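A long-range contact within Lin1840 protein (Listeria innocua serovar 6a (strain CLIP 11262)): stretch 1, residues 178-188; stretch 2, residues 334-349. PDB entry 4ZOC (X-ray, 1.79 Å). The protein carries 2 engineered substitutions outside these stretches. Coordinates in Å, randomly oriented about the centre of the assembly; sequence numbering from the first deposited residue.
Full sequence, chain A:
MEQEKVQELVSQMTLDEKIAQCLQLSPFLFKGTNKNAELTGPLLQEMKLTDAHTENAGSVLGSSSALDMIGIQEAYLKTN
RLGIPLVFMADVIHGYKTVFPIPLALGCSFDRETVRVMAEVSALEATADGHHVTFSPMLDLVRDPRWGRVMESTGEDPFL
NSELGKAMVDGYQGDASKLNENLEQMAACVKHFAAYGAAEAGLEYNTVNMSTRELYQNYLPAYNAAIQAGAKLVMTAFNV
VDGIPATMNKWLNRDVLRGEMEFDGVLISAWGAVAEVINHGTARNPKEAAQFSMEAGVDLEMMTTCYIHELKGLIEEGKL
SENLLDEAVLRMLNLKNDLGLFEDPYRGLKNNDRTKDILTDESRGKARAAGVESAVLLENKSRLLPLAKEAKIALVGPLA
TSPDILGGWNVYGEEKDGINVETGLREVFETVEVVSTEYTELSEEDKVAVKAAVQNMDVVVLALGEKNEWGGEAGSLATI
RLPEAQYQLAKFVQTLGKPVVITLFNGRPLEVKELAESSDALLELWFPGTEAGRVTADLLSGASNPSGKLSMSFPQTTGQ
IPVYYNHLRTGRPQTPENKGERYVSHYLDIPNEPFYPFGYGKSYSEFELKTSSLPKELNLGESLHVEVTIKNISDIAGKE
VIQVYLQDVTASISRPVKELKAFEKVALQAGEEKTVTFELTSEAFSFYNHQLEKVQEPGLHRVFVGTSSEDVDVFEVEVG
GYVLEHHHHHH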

# COMPACT_ATOMS: atom_id res chain seq x y z
N LYS A 178 29.34 -25.86 -17.03
CA LYS A 178 30.77 -25.93 -16.93
C LYS A 178 31.34 -25.24 -15.69
O LYS A 178 32.50 -24.88 -15.67
CB LYS A 178 31.39 -25.36 -18.21
CG LYS A 178 31.14 -26.22 -19.47
CD LYS A 178 31.82 -25.53 -20.64
CE LYS A 178 31.54 -26.15 -22.01
NZ LYS A 178 31.49 -27.64 -21.91
N LEU A 179 30.56 -25.14 -14.61
CA LEU A 179 31.05 -24.54 -13.38
C LEU A 179 32.13 -25.40 -12.72
O LEU A 179 32.84 -24.96 -11.80
CB LEU A 179 29.88 -24.18 -12.44
CG LEU A 179 29.19 -22.87 -12.86
CD1 LEU A 179 27.82 -22.77 -12.23
CD2 LEU A 179 30.03 -21.64 -12.54
N ASN A 180 32.27 -26.66 -13.19
CA ASN A 180 33.31 -27.49 -12.65
C ASN A 180 34.64 -27.25 -13.31
O ASN A 180 35.67 -27.64 -12.75
CB ASN A 180 32.91 -28.95 -12.73
CG ASN A 180 32.82 -29.44 -14.15
OD1 ASN A 180 32.33 -28.77 -15.04
ND2 ASN A 180 33.33 -30.60 -14.37
N GLU A 181 34.65 -26.50 -14.41
CA GLU A 181 35.87 -26.21 -15.22
C GLU A 181 36.22 -24.73 -15.26
O GLU A 181 37.36 -24.40 -15.30
CB GLU A 181 35.65 -26.64 -16.70
CG GLU A 181 35.29 -28.10 -16.98
CD GLU A 181 34.96 -28.37 -18.46
OE1 GLU A 181 35.03 -27.45 -19.31
OE2 GLU A 181 34.58 -29.53 -18.80
N ASN A 182 35.22 -23.86 -15.30
CA ASN A 182 35.39 -22.45 -15.38
C ASN A 182 35.43 -21.88 -13.94
O ASN A 182 34.43 -21.37 -13.43
CB ASN A 182 34.19 -21.82 -16.16
CG ASN A 182 34.08 -22.30 -17.59
OD1 ASN A 182 33.01 -22.27 -18.24
ND2 ASN A 182 35.15 -22.80 -18.09
N LEU A 183 36.60 -21.91 -13.31
CA LEU A 183 36.73 -21.60 -11.90
C LEU A 183 36.88 -20.13 -11.56
O LEU A 183 37.04 -19.79 -10.36
CB LEU A 183 37.91 -22.40 -11.30
CG LEU A 183 37.92 -23.93 -11.57
CD1 LEU A 183 38.97 -24.63 -10.73
CD2 LEU A 183 36.54 -24.58 -11.39
N GLU A 184 36.73 -19.28 -12.56
CA GLU A 184 36.61 -17.81 -12.33
C GLU A 184 35.15 -17.30 -12.40
O GLU A 184 34.88 -16.14 -12.11
CB GLU A 184 37.39 -17.00 -13.38
CG GLU A 184 38.90 -17.19 -13.26
CD GLU A 184 39.69 -16.50 -14.38
OE1 GLU A 184 39.07 -15.73 -15.19
OE2 GLU A 184 40.93 -16.71 -14.42
N GLN A 185 34.26 -18.19 -12.81
CA GLN A 185 32.80 -18.03 -12.66
C GLN A 185 32.32 -18.72 -11.41
O GLN A 185 33.01 -19.58 -10.83
CB GLN A 185 32.10 -18.72 -13.82
CG GLN A 185 32.59 -18.41 -15.20
CD GLN A 185 32.45 -17.02 -15.61
OE1 GLN A 185 33.16 -16.61 -16.51
NE2 GLN A 185 31.58 -16.25 -14.97
N MET A 186 31.12 -18.35 -10.95
CA MET A 186 30.59 -18.89 -9.70
C MET A 186 29.08 -19.10 -9.84
O MET A 186 28.45 -18.59 -10.77
CB MET A 186 30.88 -17.92 -8.56
CG MET A 186 30.09 -16.61 -8.57
SD MET A 186 30.74 -15.37 -7.44
CE MET A 186 30.81 -16.24 -5.91
N ALA A 187 28.49 -19.85 -8.92
CA ALA A 187 27.05 -20.03 -8.89
C ALA A 187 26.35 -18.76 -8.39
O ALA A 187 26.77 -18.10 -7.43
CB ALA A 187 26.66 -21.19 -8.05
N ALA A 188 25.22 -18.47 -9.04
CA ALA A 188 24.33 -17.40 -8.63
C ALA A 188 23.17 -17.98 -7.84
O ALA A 188 22.79 -19.10 -8.05
CB ALA A 188 23.84 -16.66 -9.87
N ASN A 334 24.74 -32.36 -5.45
CA ASN A 334 24.72 -32.00 -6.90
C ASN A 334 25.31 -30.60 -7.11
O ASN A 334 26.10 -30.44 -7.97
CB ASN A 334 23.31 -32.01 -7.54
CG ASN A 334 22.84 -33.41 -7.92
OD1 ASN A 334 23.63 -34.34 -7.98
ND2 ASN A 334 21.55 -33.57 -8.11
N LEU A 335 24.96 -29.61 -6.28
CA LEU A 335 25.62 -28.29 -6.32
C LEU A 335 27.13 -28.40 -6.17
O LEU A 335 27.90 -27.77 -6.93
CB LEU A 335 25.03 -27.38 -5.26
CG LEU A 335 25.72 -26.01 -5.08
CD1 LEU A 335 25.71 -25.20 -6.35
CD2 LEU A 335 25.10 -25.23 -3.92
N LYS A 336 27.55 -29.20 -5.19
CA LYS A 336 28.95 -29.30 -4.91
C LYS A 336 29.62 -29.93 -6.11
O LYS A 336 30.72 -29.51 -6.53
CB LYS A 336 29.24 -30.08 -3.66
CG LYS A 336 28.73 -29.40 -2.42
CD LYS A 336 28.79 -30.18 -1.14
CE LYS A 336 28.60 -29.18 -0.01
NZ LYS A 336 28.66 -29.75 1.35
N ASN A 337 28.95 -30.90 -6.71
CA ASN A 337 29.48 -31.56 -7.93
C ASN A 337 29.57 -30.64 -9.14
O ASN A 337 30.58 -30.65 -9.84
CB ASN A 337 28.70 -32.86 -8.21
CG ASN A 337 29.43 -33.84 -9.13
OD1 ASN A 337 30.67 -33.97 -9.12
ND2 ASN A 337 28.66 -34.54 -9.90
N ASP A 338 28.54 -29.79 -9.33
CA ASP A 338 28.49 -28.79 -10.34
C ASP A 338 29.65 -27.83 -10.23
O ASP A 338 30.12 -27.34 -11.25
CB ASP A 338 27.13 -28.03 -10.29
CG ASP A 338 25.95 -28.89 -10.77
OD1 ASP A 338 26.13 -30.02 -11.30
OD2 ASP A 338 24.81 -28.43 -10.65
N LEU A 339 30.09 -27.54 -9.01
CA LEU A 339 31.21 -26.60 -8.74
C LEU A 339 32.60 -27.33 -8.83
O LEU A 339 33.64 -26.71 -8.71
CB LEU A 339 31.04 -25.94 -7.40
CG LEU A 339 29.83 -25.00 -7.28
CD1 LEU A 339 29.45 -24.85 -5.84
CD2 LEU A 339 30.24 -23.68 -7.88
N GLY A 340 32.59 -28.64 -9.05
CA GLY A 340 33.84 -29.39 -9.20
C GLY A 340 34.51 -29.74 -7.88
O GLY A 340 35.68 -30.17 -7.87
N LEU A 341 33.79 -29.60 -6.77
CA LEU A 341 34.38 -29.75 -5.43
C LEU A 341 34.87 -31.12 -5.12
O LEU A 341 35.74 -31.25 -4.28
CB LEU A 341 33.43 -29.24 -4.33
CG LEU A 341 33.10 -27.76 -4.56
CD1 LEU A 341 32.09 -27.38 -3.42
CD2 LEU A 341 34.32 -26.81 -4.59
N PHE A 342 34.28 -32.16 -5.75
CA PHE A 342 34.80 -33.53 -5.49
C PHE A 342 36.13 -33.85 -6.17
O PHE A 342 36.80 -34.81 -5.78
CB PHE A 342 33.75 -34.57 -5.83
CG PHE A 342 32.53 -34.48 -4.96
CD1 PHE A 342 32.59 -34.90 -3.64
CD2 PHE A 342 31.33 -33.99 -5.46
CE1 PHE A 342 31.52 -34.87 -2.85
CE2 PHE A 342 30.22 -33.94 -4.64
CZ PHE A 342 30.32 -34.35 -3.34
N GLU A 343 36.50 -33.07 -7.16
CA GLU A 343 37.82 -33.17 -7.85
C GLU A 343 38.80 -32.15 -7.27
O GLU A 343 39.91 -32.48 -6.98
CB GLU A 343 37.74 -32.95 -9.35
CG GLU A 343 36.99 -34.00 -10.14
CD GLU A 343 35.50 -33.99 -9.88
OE1 GLU A 343 34.85 -32.92 -10.04
OE2 GLU A 343 35.01 -35.07 -9.54
N ASP A 344 38.31 -30.93 -6.98
CA ASP A 344 39.10 -29.86 -6.38
C ASP A 344 38.28 -29.08 -5.39
O ASP A 344 37.52 -28.19 -5.78
CB ASP A 344 39.62 -28.92 -7.45
CG ASP A 344 40.47 -27.77 -6.88
OD1 ASP A 344 40.82 -27.77 -5.69
OD2 ASP A 344 40.82 -26.84 -7.67
N PRO A 345 38.41 -29.42 -4.11
CA PRO A 345 37.62 -28.77 -3.07
C PRO A 345 38.05 -27.32 -2.79
O PRO A 345 37.36 -26.65 -2.05
CB PRO A 345 37.85 -29.65 -1.84
CG PRO A 345 39.06 -30.46 -2.15
CD PRO A 345 39.30 -30.49 -3.57
N TYR A 346 39.19 -26.89 -3.34
CA TYR A 346 39.70 -25.53 -3.21
C TYR A 346 39.43 -24.65 -4.41
O TYR A 346 39.89 -23.51 -4.44
CB TYR A 346 41.23 -25.58 -2.94
CG TYR A 346 41.52 -26.40 -1.70
CD1 TYR A 346 41.30 -25.89 -0.44
CD2 TYR A 346 41.98 -27.73 -1.79
CE1 TYR A 346 41.46 -26.65 0.69
CE2 TYR A 346 42.13 -28.50 -0.66
CZ TYR A 346 41.89 -27.95 0.57
OH TYR A 346 42.08 -28.68 1.69
N ARG A 347 38.66 -25.19 -5.39
CA ARG A 347 38.22 -24.49 -6.58
C ARG A 347 39.27 -23.53 -7.14
O ARG A 347 39.06 -22.30 -7.31
CB ARG A 347 36.86 -23.83 -6.31
CG ARG A 347 36.07 -23.65 -7.56
CD ARG A 347 34.59 -23.76 -7.34
NE ARG A 347 33.99 -23.63 -8.66
CZ ARG A 347 33.75 -22.48 -9.28
NH1 ARG A 347 34.05 -21.31 -8.72
NH2 ARG A 347 33.23 -22.51 -10.49
N GLY A 348 40.42 -24.11 -7.46
CA GLY A 348 41.43 -23.41 -8.21
C GLY A 348 42.53 -22.77 -7.40
O GLY A 348 43.52 -22.38 -7.96
N LEU A 349 42.40 -22.69 -6.09
CA LEU A 349 43.27 -21.89 -5.32
C LEU A 349 44.47 -22.58 -4.64
O LEU A 349 45.38 -21.91 -4.19
CB LEU A 349 42.48 -21.17 -4.25
CG LEU A 349 41.38 -20.22 -4.72
CD1 LEU A 349 40.98 -19.35 -3.49
CD2 LEU A 349 41.84 -19.36 -5.88
O HOH W 1 29.39 -27.92 -13.80
O HOH W 2 35.91 -30.96 -11.87
O HOH W 3 39.46 -20.20 -8.96

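This contact is a small one in which a single arginine, Arg-347, reaches from one loop into the carbonyl-lined curve of another, with leucines, an alanine and two glycines completing the fit. The Arg-347 guanidinium is buried, and backbone carbonyls meet its edge: NH2 donates to Leu-179 O at 2.8 Å, nearly straight, and also to Gln-185 O at 3.0 Å, while NH1 donates to the same Gln-185 O at 2.9 Å. Within its own stretch, Arg-347 NE bonds to Leu-339 O at 3.1 Å, so all three nitrogens are used. Arginine suits this place because its planar group can serve several acceptors at once on a long, flexible arm.

Leu-183 covers one face of the guanidinium, its CD2 lying 3.9 Å from Arg-347 NE, and its CD1 packs 3.6 Å from Gly-348 N. Glycine fits there, since a CB would be tight against that methyl and jammed against the preceding carbonyl. Gly-340, just after the helix, takes the positive phi of a Schellman motif and likewise leaves room: a CB would clash with Asn-180 O. Ala-187 CB packs loosely against Leu-339 CD2 at 4.4 Å, a small side chain against a larger one. Water 3 adds a bridge, donating to Leu-183 O at 2.8 Å and Arg-347 O at 2.7 Å.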